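Local coordinates for nigerythrin (Desulfovibrio vulgaris subsp. vulgaris, PDB 1YUZ), which shows NADH peroxidase activity in vitro and carries a hemerythrin-like diiron centre and a rubredoxin-like iron centre in each subunit of its homodimer, at residues A38-T41 against G42-A45; A45-T48 against A49-K52; A51-A54 against R55-Y59; E60-A63 against R64-A68; K146-E149 against S150-E154. All coordinates share one frame; numbering follows the deposited sequence.

Contact 1: A38-T41 against G42-A45; sequences AGET and GAHA. With FE (Fe (III) ion), chain F.
Glu40 and Ala43 meet one turn apart on helix 29-56, part of the ferritin-like four-helix bundle that houses the diiron centre, and Glu40 illustrates how a helix lends a side chain to a metal without distorting itself. Its base stays regular: His44 N donates to Glu40 O at 2.8 Å, and the methyl of Ala43 packs with CB 3.6 Å from that Glu40 O. Followed outward from CB, the side chain ends at the iron. CG sits anti to the carbonyl carbon (chi1 -62°), and the chain bends at chi2 (-67°), which brings the carboxylate to the metal. Glu40 CG is still 4.0 Å from the ferric ion. Glu40 CD comes to 2.5 Å from the iron, as a chelating carboxylate requires. Both oxygens bind, Glu40 OE1 at 2.1 Å from the iron and Glu40 OE2 at 2.3 Å. The first also meets Ala43, its CB being 3.8 Å from Glu40 OE1. The second is hydrogen-bonded to Tyr123 OH and His76 ND1, a second shell probably holding the carboxylate against rotation together with the iron. Glu73, Glu118 and Glu149 also bind this ion, and its sixth ligand is a water oxygen 2.0 Å from the iron.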
loop_
_atom_site.group_PDB
_atom_site.type_symbol
_atom_site.label_atom_id
_atom_site.label_comp_id
_atom_site.label_asym_id
_atom_site.label_seq_id
_atom_site.Cartn_x
_atom_site.Cartn_y
_atom_site.Cartn_z
ATOM N N ALA B 38 19.621 -4.637 10.707
ATOM C CA ALA B 38 20.259 -3.602 9.899
ATOM C C ALA B 38 19.202 -2.853 9.095
ATOM O O ALA B 38 19.189 -1.622 9.061
ATOM C CB ALA B 38 21.290 -4.225 8.963
ATOM N N GLY B 39 18.314 -3.607 8.458
ATOM C CA GLY B 39 17.262 -2.999 7.665
ATOM C C GLY B 39 16.326 -2.140 8.493
ATOM O O GLY B 39 15.948 -1.045 8.077
ATOM N N GLU B 40 15.950 -2.629 9.669
ATOM C CA GLU B 40 15.049 -1.885 10.538
ATOM C C GLU B 40 15.716 -0.647 11.111
ATOM O O GLU B 40 15.054 0.351 11.381
ATOM C CB GLU B 40 14.541 -2.787 11.660
ATOM C CG GLU B 40 13.739 -3.984 11.146
ATOM C CD GLU B 40 12.413 -3.586 10.503
ATOM O OE1 GLU B 40 12.349 -2.539 9.818
ATOM O OE2 GLU B 40 11.431 -4.331 10.680
ATOM N N THR B 41 17.031 -0.711 11.292
ATOM C CA THR B 41 17.765 0.430 11.807
ATOM C C THR B 41 17.694 1.518 10.739
ATOM O O THR B 41 17.541 2.696 11.047
ATOM C CB THR B 41 19.223 0.040 12.114
ATOM O OG1 THR B 41 19.226 -1.002 13.102
ATOM C CG2 THR B 41 19.999 1.228 12.658
ATOM N N GLY B 42 17.783 1.108 9.479
ATOM C CA GLY B 42 17.685 2.063 8.390
ATOM C C GLY B 42 16.269 2.612 8.307
ATOM O O GLY B 42 16.067 3.806 8.096
ATOM N N ALA B 43 15.278 1.739 8.474
ATOM C CA ALA B 43 13.880 2.154 8.424
ATOM C C ALA B 43 13.584 3.167 9.523
ATOM O O ALA B 43 12.886 4.155 9.302
ATOM C CB ALA B 43 12.967 0.943 8.570
ATOM N N HIS B 44 14.113 2.917 10.715
ATOM C CA HIS B 44 13.887 3.826 11.826
ATOM C C HIS B 44 14.454 5.198 11.504
ATOM O O HIS B 44 13.807 6.219 11.739
ATOM C CB HIS B 44 14.530 3.289 13.103
ATOM C CG HIS B 44 14.260 4.137 14.304
ATOM N ND1 HIS B 44 14.987 5.270 14.600
ATOM C CD2 HIS B 44 13.302 4.045 15.256
ATOM C CE1 HIS B 44 14.489 5.837 15.685
ATOM N NE2 HIS B 44 13.467 5.114 16.102
ATOM N N ALA B 45 15.667 5.222 10.967
ATOM C CA ALA B 45 16.301 6.484 10.614
ATOM C C ALA B 45 15.497 7.190 9.527
ATOM O O ALA B 45 15.321 8.406 9.558
ATOM C CB ALA B 45 17.728 6.236 10.140
HETATM FE FE FE F . 10.352 -2.811 9.280
HETATM O O HOH W 1 9.300 -1.488 8.284
#

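Contact 2: A45-T48 against A49-K52; sequences AKYT and AFAK
Lys46 lays its aliphatic chain over the ring of Phe50, one turn further along helix 29-56, in a CH-pi contact. Lys46 CG stands above the face, 25° off the ring normal and nearer the rim than the middle, with Phe50 CZ at 3.4 Å. The next two carbons follow the same rim: Lys46 CD is 3.6 Å from Phe50 CZ, and Lys46 CE is 3.8 Å from Phe50 CE1. Lys46 O lies over that same face, 3.2 Å from Phe50 CG, while also accepting the N-H of Phe50. One residue thus covers one face of the ring with backbone and side chain together. Tyr47 adds a looser touch, for Phe50 CD1 meets the edge of its ring at 4.1 Å from Tyr47 CD2.

The overlap follows from Phe50 CG lying anti to its own carbonyl carbon (chi1 -74°) and Lys46 CG anti to its N (chi1 -170°). A later bend at chi3 sends Lys46 NZ to Ser110 OG, its hydrogen-bond partner. Tyr47 OH is held by Glu115, a ligand of the ferrous ion. This is core packing of the ferritin-like four-helix bundle beside the diiron site: Phe50 meets Phe66 of helix 60-87 edge-to-face and packs on helix 104-132, and Tyr47 pairs edge-to-face with Tyr156 of helix 136-161.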
loop_
_atom_site.group_PDB
_atom_site.type_symbol
_atom_site.label_atom_id
_atom_site.label_comp_id
_atom_site.label_asym_id
_atom_site.label_seq_id
_atom_site.Cartn_x
_atom_site.Cartn_y
_atom_site.Cartn_z
ATOM N N ALA B 45 15.667 5.222 10.967
ATOM C CA ALA B 45 16.301 6.484 10.614
ATOM C C ALA B 45 15.497 7.190 9.527
ATOM O O ALA B 45 15.321 8.406 9.558
ATOM C CB ALA B 45 17.728 6.236 10.140
ATOM N N LYS B 46 14.998 6.424 8.567
ATOM C CA LYS B 46 14.218 7.005 7.487
ATOM C C LYS B 46 12.913 7.620 7.987
ATOM O O LYS B 46 12.589 8.760 7.660
ATOM C CB LYS B 46 13.913 5.949 6.424
ATOM C CG LYS B 46 13.307 6.545 5.170
ATOM C CD LYS B 46 13.165 5.535 4.050
ATOM C CE LYS B 46 12.025 4.571 4.300
ATOM N NZ LYS B 46 11.772 3.735 3.089
ATOM N N TYR B 47 12.166 6.866 8.785
ATOM C CA TYR B 47 10.896 7.350 9.304
ATOM C C TYR B 47 11.070 8.529 10.239
ATOM O O TYR B 47 10.215 9.414 10.300
ATOM C CB TYR B 47 10.167 6.211 10.004
ATOM C CG TYR B 47 9.760 5.115 9.048
ATOM C CD1 TYR B 47 9.361 3.868 9.518
ATOM C CD2 TYR B 47 9.770 5.328 7.664
ATOM C CE1 TYR B 47 8.982 2.859 8.639
ATOM C CE2 TYR B 47 9.392 4.326 6.776
ATOM C CZ TYR B 47 9.000 3.097 7.272
ATOM O OH TYR B 47 8.626 2.100 6.405
ATOM N N THR B 48 12.178 8.543 10.968
ATOM C CA THR B 48 12.462 9.641 11.875
ATOM C C THR B 48 12.704 10.902 11.042
ATOM O O THR B 48 12.219 11.984 11.379
ATOM C CB THR B 48 13.689 9.316 12.739
ATOM O OG1 THR B 48 13.375 8.200 13.581
ATOM C CG2 THR B 48 14.078 10.508 13.608
ATOM N N ALA B 49 13.439 10.760 9.943
ATOM C CA ALA B 49 13.695 11.901 9.072
ATOM C C ALA B 49 12.384 12.327 8.402
ATOM O O ALA B 49 12.098 13.518 8.274
ATOM C CB ALA B 49 14.735 11.539 8.021
ATOM N N PHE B 50 11.586 11.353 7.974
ATOM C CA PHE B 50 10.307 11.653 7.334
ATOM C C PHE B 50 9.377 12.404 8.291
ATOM O O PHE B 50 8.649 13.307 7.881
ATOM C CB PHE B 50 9.620 10.363 6.878
ATOM C CG PHE B 50 10.231 9.730 5.653
ATOM C CD1 PHE B 50 9.704 8.546 5.152
ATOM C CD2 PHE B 50 11.306 10.316 4.986
ATOM C CE1 PHE B 50 10.229 7.952 4.007
ATOM C CE2 PHE B 50 11.837 9.724 3.835
ATOM C CZ PHE B 50 11.296 8.541 3.349
ATOM N N ALA B 51 9.398 12.025 9.567
ATOM C CA ALA B 51 8.554 12.675 10.567
ATOM C C ALA B 51 8.949 14.135 10.737
ATOM O O ALA B 51 8.097 15.022 10.763
ATOM C CB ALA B 51 8.669 11.952 11.900
ATOM N N LYS B 52 10.247 14.384 10.848
ATOM C CA LYS B 52 10.732 15.743 11.022
ATOM C C LYS B 52 10.339 16.597 9.823
ATOM O O LYS B 52 9.914 17.742 9.978
ATOM C CB LYS B 52 12.250 15.731 11.199
ATOM C CG LYS B 52 12.864 17.100 11.443
ATOM C CD LYS B 52 14.315 16.971 11.873
ATOM C CE LYS B 52 14.995 18.326 11.972
ATOM N NZ LYS B 52 15.136 18.961 10.633
#

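Contact 3: A51-A54 against R55-Y59; sequences AKAA and REQGY
Lys52 and Glu56, four residues apart, form the ionic part of this helix end, and a modest one. Their chains cross at a slant, and Lys52 bends at its last torsion (chi4 -67°) to bring NZ to the carboxylate. Lys52 NZ lies 3.3 Å from Glu56 OE2, a salt bridge with a weak hydrogen bond, and since Glu56 occupies two conformers the pairing is tentative. Arg55 leaves the helix on a different side, to a salt bridge with Glu67 on helix 60-87.

Among the backbone bonds, the regular pattern runs as far as Gln57, whose N is 2.9 Å from Ala53 O. There helix 29-56 closes with a Schellman motif. Gly58 takes a positive phi (87°), its N donating to Arg55 O at 3.1 Å, and Tyr59 N reaches back over five residues to Ala54 O at 2.8 Å. The same Tyr59 stands at the N-cap position of helix 60-87.

Packing contacts cluster round Ala53 and Ala54. Ala54 O lies at the edge of the Tyr59 ring, and Ala54 CB is 4.3 Å from Tyr59 CB. Gln57 runs extended beside Ala53, with CG 3.2 Å from Ala53 O.

Side-chain hydrogen bonds lead outward, the Gln57 amide to Cys104 N and Tyr102 O, Tyr59 OH to Thr14 OG1 of the second subunit.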
loop_
_atom_site.group_PDB
_atom_site.type_symbol
_atom_site.label_atom_id
_atom_site.label_comp_id
_atom_site.label_asym_id
_atom_site.label_seq_id
_atom_site.Cartn_x
_atom_site.Cartn_y
_atom_site.Cartn_z
ATOM N N ALA B 51 9.398 12.025 9.567
ATOM C CA ALA B 51 8.554 12.675 10.567
ATOM C C ALA B 51 8.949 14.135 10.737
ATOM O O ALA B 51 8.097 15.022 10.763
ATOM C CB ALA B 51 8.669 11.952 11.900
ATOM N N LYS B 52 10.247 14.384 10.848
ATOM C CA LYS B 52 10.732 15.743 11.022
ATOM C C LYS B 52 10.339 16.597 9.823
ATOM O O LYS B 52 9.914 17.742 9.978
ATOM C CB LYS B 52 12.250 15.731 11.199
ATOM C CG LYS B 52 12.864 17.100 11.443
ATOM C CD LYS B 52 14.315 16.971 11.873
ATOM C CE LYS B 52 14.995 18.326 11.972
ATOM N NZ LYS B 52 15.136 18.961 10.633
ATOM N N ALA B 53 10.467 16.033 8.627
ATOM C CA ALA B 53 10.111 16.756 7.411
ATOM C C ALA B 53 8.607 17.016 7.356
ATOM O O ALA B 53 8.173 18.103 6.979
ATOM C CB ALA B 53 10.554 15.966 6.183
ATOM N N ALA B 54 7.812 16.020 7.738
ATOM C CA ALA B 54 6.360 16.164 7.726
ATOM C C ALA B 54 5.923 17.329 8.610
ATOM O O ALA B 54 5.060 18.119 8.224
ATOM C CB ALA B 54 5.697 14.872 8.196
ATOM N N ARG B 55 6.515 17.437 9.795
ATOM C CA ARG B 55 6.167 18.527 10.699
ATOM C C ARG B 55 6.515 19.872 10.077
ATOM O O ARG B 55 5.733 20.820 10.154
ATOM C CB ARG B 55 6.884 18.362 12.044
ATOM C CG ARG B 55 6.273 17.276 12.913
ATOM C CD ARG B 55 6.979 17.113 14.249
ATOM N NE ARG B 55 6.359 16.055 15.042
ATOM C CZ ARG B 55 5.170 16.153 15.630
ATOM N NH1 ARG B 55 4.460 17.271 15.531
ATOM N NH2 ARG B 55 4.681 15.124 16.307
ATOM N N GLU B 56 7.685 19.960 9.457
ATOM C CA GLU B 56 8.102 21.207 8.828
ATOM C C GLU B 56 7.155 21.555 7.685
ATOM O O GLU B 56 6.872 22.726 7.432
ATOM C CB GLU B 56 9.522 21.076 8.276
ATOM C CG GLU B 56 10.554 20.635 9.291
ATOM C CD GLU B 56 11.926 20.463 8.674
ATOM O OE1 GLU B 56 12.021 19.787 7.629
ATOM O OE2 GLU B 56 12.907 20.998 9.232
ATOM N N GLN B 57 6.659 20.526 7.005
ATOM C CA GLN B 57 5.769 20.727 5.869
ATOM C C GLN B 57 4.312 20.962 6.260
ATOM O O GLN B 57 3.452 21.124 5.395
ATOM C CB GLN B 57 5.878 19.539 4.913
ATOM C CG GLN B 57 7.225 19.457 4.205
ATOM C CD GLN B 57 7.347 18.245 3.296
ATOM O OE1 GLN B 57 6.426 17.924 2.546
ATOM N NE2 GLN B 57 8.494 17.579 3.348
ATOM N N GLY B 58 4.035 20.980 7.561
ATOM C CA GLY B 58 2.679 21.225 8.020
ATOM C C GLY B 58 1.766 20.019 8.125
ATOM O O GLY B 58 0.551 20.176 8.245
ATOM N N TYR B 59 2.336 18.819 8.078
ATOM C CA TYR B 59 1.541 17.598 8.184
ATOM C C TYR B 59 1.795 16.973 9.552
ATOM O O TYR B 59 2.514 15.978 9.660
ATOM C CB TYR B 59 1.940 16.598 7.096
ATOM C CG TYR B 59 1.777 17.087 5.673
ATOM C CD1 TYR B 59 2.879 17.517 4.931
ATOM C CD2 TYR B 59 0.533 17.060 5.045
ATOM C CE1 TYR B 59 2.745 17.892 3.594
ATOM C CE2 TYR B 59 0.388 17.436 3.714
ATOM C CZ TYR B 59 1.498 17.845 2.993
ATOM O OH TYR B 59 1.368 18.168 1.661
HETATM O O HOH W 2 13.549 17.906 7.902
#

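Contact 4: E60-A63 against R64-A68; sequences EQIA and RLFEA
Glu60 and Arg64 lie side by side in the opening turns of helix 60-87, a helix of the ferritin-like bundle, and make a textbook salt bridge between residues four apart. The guanidinium presents its edge, gripping the carboxylate with two nitrogens: Arg64 NE donates to Glu60 OE1 at 2.9 Å along an almost straight bond (175°), and Arg64 NH2 donates to Glu60 OE2, also at 2.9 Å. Both oxygens are met on their syn sides. The two planes are nonetheless turned 31° apart, so the donors stand somewhat out of the carboxylate plane. Glu60 does this with CG in the crowded position between its backbone N and carbonyl carbon (chi1 77°), while Arg64 bends at chi3.

Gln61 approaches differently. Its CA lies over one face of the guanidinium, and Gln61 CG comes within 3.5 Å of Arg64 NH2. Farther out, Arg64 NH1 is hydrogen-bonded to the carbonyl oxygens of Tyr202 and Asp169, and Gln61 NE2 to Asp167 OD1 and Asp169 O, which ties this helix to the C-terminal part of the chain.

The buried pair Ile62 and Phe66 packs on helix 104-132. These side chains also run alongside each other, with the branch methyl Ile62 CG2 3.5 Å from Phe66 CE1.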
loop_
_atom_site.group_PDB
_atom_site.type_symbol
_atom_site.label_atom_id
_atom_site.label_comp_id
_atom_site.label_asym_id
_atom_site.label_seq_id
_atom_site.Cartn_x
_atom_site.Cartn_y
_atom_site.Cartn_z
ATOM N N GLU B 60 1.195 17.546 10.591
ATOM C CA GLU B 60 1.405 17.054 11.944
ATOM C C GLU B 60 0.921 15.633 12.184
ATOM O O GLU B 60 1.614 14.854 12.833
ATOM C CB GLU B 60 0.782 18.021 12.968
ATOM C CG GLU B 60 -0.733 17.964 13.131
ATOM C CD GLU B 60 -1.188 16.866 14.084
ATOM O OE1 GLU B 60 -0.487 16.614 15.088
ATOM O OE2 GLU B 60 -2.256 16.266 13.840
ATOM N N GLN B 61 -0.251 15.283 11.668
ATOM C CA GLN B 61 -0.752 13.931 11.873
ATOM C C GLN B 61 0.135 12.913 11.166
ATOM O O GLN B 61 0.444 11.865 11.727
ATOM C CB GLN B 61 -2.200 13.795 11.395
ATOM C CG GLN B 61 -2.750 12.396 11.613
ATOM C CD GLN B 61 -4.240 12.288 11.365
ATOM O OE1 GLN B 61 -4.735 12.690 10.315
ATOM N NE2 GLN B 61 -4.962 11.725 12.330
ATOM N N ILE B 62 0.553 13.216 9.942
ATOM C CA ILE B 62 1.422 12.294 9.224
ATOM C C ILE B 62 2.757 12.170 9.960
ATOM O O ILE B 62 3.335 11.088 10.024
ATOM C CB ILE B 62 1.635 12.748 7.762
ATOM C CG1 ILE B 62 0.340 12.522 6.973
ATOM C CG2 ILE B 62 2.787 11.970 7.128
ATOM C CD1 ILE B 62 0.358 13.090 5.565
ATOM N N ALA B 63 3.238 13.268 10.534
ATOM C CA ALA B 63 4.488 13.226 11.285
ATOM C C ALA B 63 4.329 12.236 12.435
ATOM O O ALA B 63 5.231 11.449 12.726
ATOM C CB ALA B 63 4.823 14.604 11.832
ATOM N N ARG B 64 3.173 12.280 13.092
ATOM C CA ARG B 64 2.911 11.376 14.202
ATOM C C ARG B 64 2.874 9.929 13.724
ATOM O O ARG B 64 3.302 9.028 14.443
ATOM C CB ARG B 64 1.600 11.748 14.904
ATOM C CG ARG B 64 1.699 13.032 15.722
ATOM C CD ARG B 64 0.468 13.263 16.590
ATOM N NE ARG B 64 -0.684 13.777 15.852
ATOM C CZ ARG B 64 -1.764 13.068 15.544
ATOM N NH1 ARG B 64 -1.858 11.796 15.904
ATOM N NH2 ARG B 64 -2.762 13.639 14.886
ATOM N N LEU B 65 2.368 9.702 12.514
ATOM C CA LEU B 65 2.326 8.349 11.978
ATOM C C LEU B 65 3.755 7.857 11.737
ATOM O O LEU B 65 4.085 6.719 12.058
ATOM C CB LEU B 65 1.525 8.304 10.674
ATOM C CG LEU B 65 1.520 6.937 9.973
ATOM C CD1 LEU B 65 1.013 5.849 10.919
ATOM C CD2 LEU B 65 0.656 7.012 8.726
ATOM N N PHE B 66 4.607 8.710 11.175
ATOM C CA PHE B 66 5.994 8.319 10.935
ATOM C C PHE B 66 6.703 8.047 12.258
ATOM O O PHE B 66 7.512 7.128 12.357
ATOM C CB PHE B 66 6.741 9.412 10.161
ATOM C CG PHE B 66 6.486 9.395 8.675
ATOM C CD1 PHE B 66 6.104 10.556 8.010
ATOM C CD2 PHE B 66 6.661 8.228 7.936
ATOM C CE1 PHE B 66 5.903 10.554 6.630
ATOM C CE2 PHE B 66 6.463 8.222 6.555
ATOM C CZ PHE B 66 6.084 9.385 5.907
ATOM N N GLU B 67 6.394 8.842 13.278
ATOM C CA GLU B 67 7.014 8.659 14.584
ATOM C C GLU B 67 6.548 7.353 15.217
ATOM O O GLU B 67 7.345 6.623 15.807
ATOM C CB GLU B 67 6.692 9.857 15.479
ATOM C CG GLU B 67 7.320 11.133 14.949
ATOM C CD GLU B 67 6.773 12.398 15.582
ATOM O OE1 GLU B 67 5.717 12.344 16.246
ATOM O OE2 GLU B 67 7.402 13.461 15.391
ATOM N N ALA B 68 5.263 7.048 15.077
ATOM C CA ALA B 68 4.722 5.814 15.625
ATOM C C ALA B 68 5.338 4.622 14.900
ATOM O O ALA B 68 5.701 3.628 15.522
ATOM C CB ALA B 68 3.205 5.792 15.472
#

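Contact 5: K146-E149 against S150-E154; sequences KLAE and SVHAE. With FE2 (Fe (II) ion), chain G; FE (Fe (III) ion), chain F.
Glu149 splits its carboxylate between two irons in different oxidation states, and His152, three residues later on helix 136-161, binds one of the same pair. Glu149 OE1 lies 2.0 Å from the ferrous ion, and Glu149 OE2 lies 2.0 Å from the ferric ion. His152 ND1 adds a bond of 2.2 Å to the ferrous ion. Glu149 OE1 and His152 ND1 are therefore only 3.0 Å apart, a closeness that comes from sharing a metal and not from a hydrogen bond. Carboxylate and imidazole planes stand 71° apart.

Glu149 CG stands anti to the carbonyl carbon (chi1 -47°) and the chain bends at chi2 (-62°), which brings the carboxylate beside the imidazole. The imidazole lies with one face over Ala148 O, which is 3.2 Å from His152 CG and also accepts the N-H of His152. On the ring's other nitrogen, His152 NE2 is hydrogen-bonded to Gly178 O in the rubredoxin-like part of the chain, a second-shell link that probably steadies the ring, which the iron already holds.

The preceding turn is stretched, with Lys146 O and Ser150 N too far apart for the regular helical bond; Lys146 O accepts a hydrogen bond from Thr119 OG1. On the side that faces the second subunit a water bridges Lys146 NZ and Ser150 OG, which are further hydrogen-bonded to Tyr160 OH and Asn161 OD1 of that subunit, respectively. Glu40, Glu73, Glu115 and Glu118 complete the coordination, and a water spans both ions. A bridging glutamate followed three residues later by a histidine ligand is the ExxH motif of ferritin-like diiron carboxylate sites.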
loop_
_atom_site.group_PDB
_atom_site.type_symbol
_atom_site.label_atom_id
_atom_site.label_comp_id
_atom_site.label_asym_id
_atom_site.label_seq_id
_atom_site.Cartn_x
_atom_site.Cartn_y
_atom_site.Cartn_z
ATOM N N LYS B 146 6.672 -9.108 10.406
ATOM C CA LYS B 146 6.029 -9.219 9.100
ATOM C C LYS B 146 4.583 -8.735 9.116
ATOM O O LYS B 146 4.157 -7.994 8.225
ATOM C CB LYS B 146 6.101 -10.676 8.620
ATOM C CG LYS B 146 5.393 -10.991 7.302
ATOM C CD LYS B 146 3.938 -11.383 7.519
ATOM C CE LYS B 146 3.285 -11.884 6.237
ATOM N NZ LYS B 146 3.013 -10.789 5.262
ATOM N N LEU B 147 3.831 -9.151 10.127
ATOM C CA LEU B 147 2.428 -8.770 10.244
ATOM C C LEU B 147 2.248 -7.273 10.439
ATOM O O LEU B 147 1.320 -6.676 9.894
ATOM C CB LEU B 147 1.779 -9.520 11.404
ATOM C CG LEU B 147 1.609 -11.022 11.158
ATOM C CD1 LEU B 147 1.269 -11.715 12.465
ATOM C CD2 LEU B 147 0.533 -11.261 10.115
ATOM N N ALA B 148 3.130 -6.664 11.220
ATOM C CA ALA B 148 3.029 -5.234 11.457
ATOM C C ALA B 148 3.376 -4.443 10.202
ATOM O O ALA B 148 2.784 -3.398 9.947
ATOM C CB ALA B 148 3.949 -4.828 12.602
ATOM N N GLU B 149 4.314 -4.942 9.401
ATOM C CA GLU B 149 4.726 -4.211 8.206
ATOM C C GLU B 149 3.597 -3.999 7.208
ATOM O O GLU B 149 3.496 -2.934 6.606
ATOM C CB GLU B 149 5.895 -4.918 7.512
ATOM C CG GLU B 149 7.033 -5.344 8.443
ATOM C CD GLU B 149 7.732 -4.193 9.149
ATOM O OE1 GLU B 149 7.070 -3.199 9.520
ATOM O OE2 GLU B 149 8.958 -4.299 9.360
ATOM N N SER B 150 2.742 -4.998 7.017
ATOM C CA SER B 150 1.657 -4.804 6.071
ATOM C C SER B 150 0.643 -3.804 6.631
ATOM O O SER B 150 -0.029 -3.111 5.874
ATOM C CB SER B 150 1.001 -6.140 5.710
ATOM O OG SER B 150 0.570 -6.844 6.855
ATOM N N VAL B 151 0.536 -3.726 7.955
ATOM C CA VAL B 151 -0.363 -2.756 8.574
ATOM C C VAL B 151 0.244 -1.371 8.338
ATOM O O VAL B 151 -0.463 -0.420 8.017
ATOM C CB VAL B 151 -0.519 -3.020 10.090
ATOM C CG1 VAL B 151 -1.149 -1.815 10.778
ATOM C CG2 VAL B 151 -1.389 -4.247 10.310
ATOM N N HIS B 152 1.560 -1.264 8.480
ATOM C CA HIS B 152 2.239 0.008 8.251
ATOM C C HIS B 152 2.024 0.461 6.812
ATOM O O HIS B 152 1.810 1.644 6.544
ATOM C CB HIS B 152 3.739 -0.137 8.502
ATOM C CG HIS B 152 4.084 -0.473 9.918
ATOM N ND1 HIS B 152 5.341 -0.894 10.293
ATOM C CD2 HIS B 152 3.343 -0.441 11.050
ATOM C CE1 HIS B 152 5.360 -1.107 11.596
ATOM N NE2 HIS B 152 4.159 -0.840 12.079
ATOM N N ALA B 153 2.094 -0.483 5.878
ATOM C CA ALA B 153 1.900 -0.158 4.472
ATOM C C ALA B 153 0.508 0.431 4.269
ATOM O O ALA B 153 0.351 1.451 3.599
ATOM C CB ALA B 153 2.078 -1.404 3.611
ATOM N N GLU B 154 -0.505 -0.204 4.854
ATOM C CA GLU B 154 -1.864 0.295 4.706
ATOM C C GLU B 154 -2.021 1.675 5.336
ATOM O O GLU B 154 -2.667 2.548 4.763
ATOM C CB GLU B 154 -2.868 -0.673 5.333
ATOM C CG GLU B 154 -4.303 -0.199 5.177
ATOM C CD GLU B 154 -5.321 -1.131 5.796
ATOM O OE1 GLU B 154 -6.508 -0.745 5.855
ATOM O OE2 GLU B 154 -4.948 -2.248 6.216
HETATM FE FE FE2 G . 7.270 -1.222 9.244
HETATM FE FE FE F . 10.352 -2.811 9.280
HETATM O O HOH W 3 1.026 -9.540 6.759
HETATM O O HOH W 1 9.300 -1.488 8.284
#

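Contacts 1, 2 and 3 follow one another along helix 29-56, their centres 10 Å and then 9 Å apart, from the iron site to the helix end. The chain then reverses into helix 60-87, where contact 4 lies 8 Å from contact 3 and 9 Å from contact 2, centre to centre. The Arg55-Glu67 salt bridge and packing of Ala51 and Phe50 against residues 63-67 join the two helices. Contact 5 comes much later, on helix 136-161. Its centre is 15 Å from that of contact 1, yet both bind the same ferric ion and share a water ligand. Along helix 29-56, successive turns pass from metal ligation to packing and helix termination.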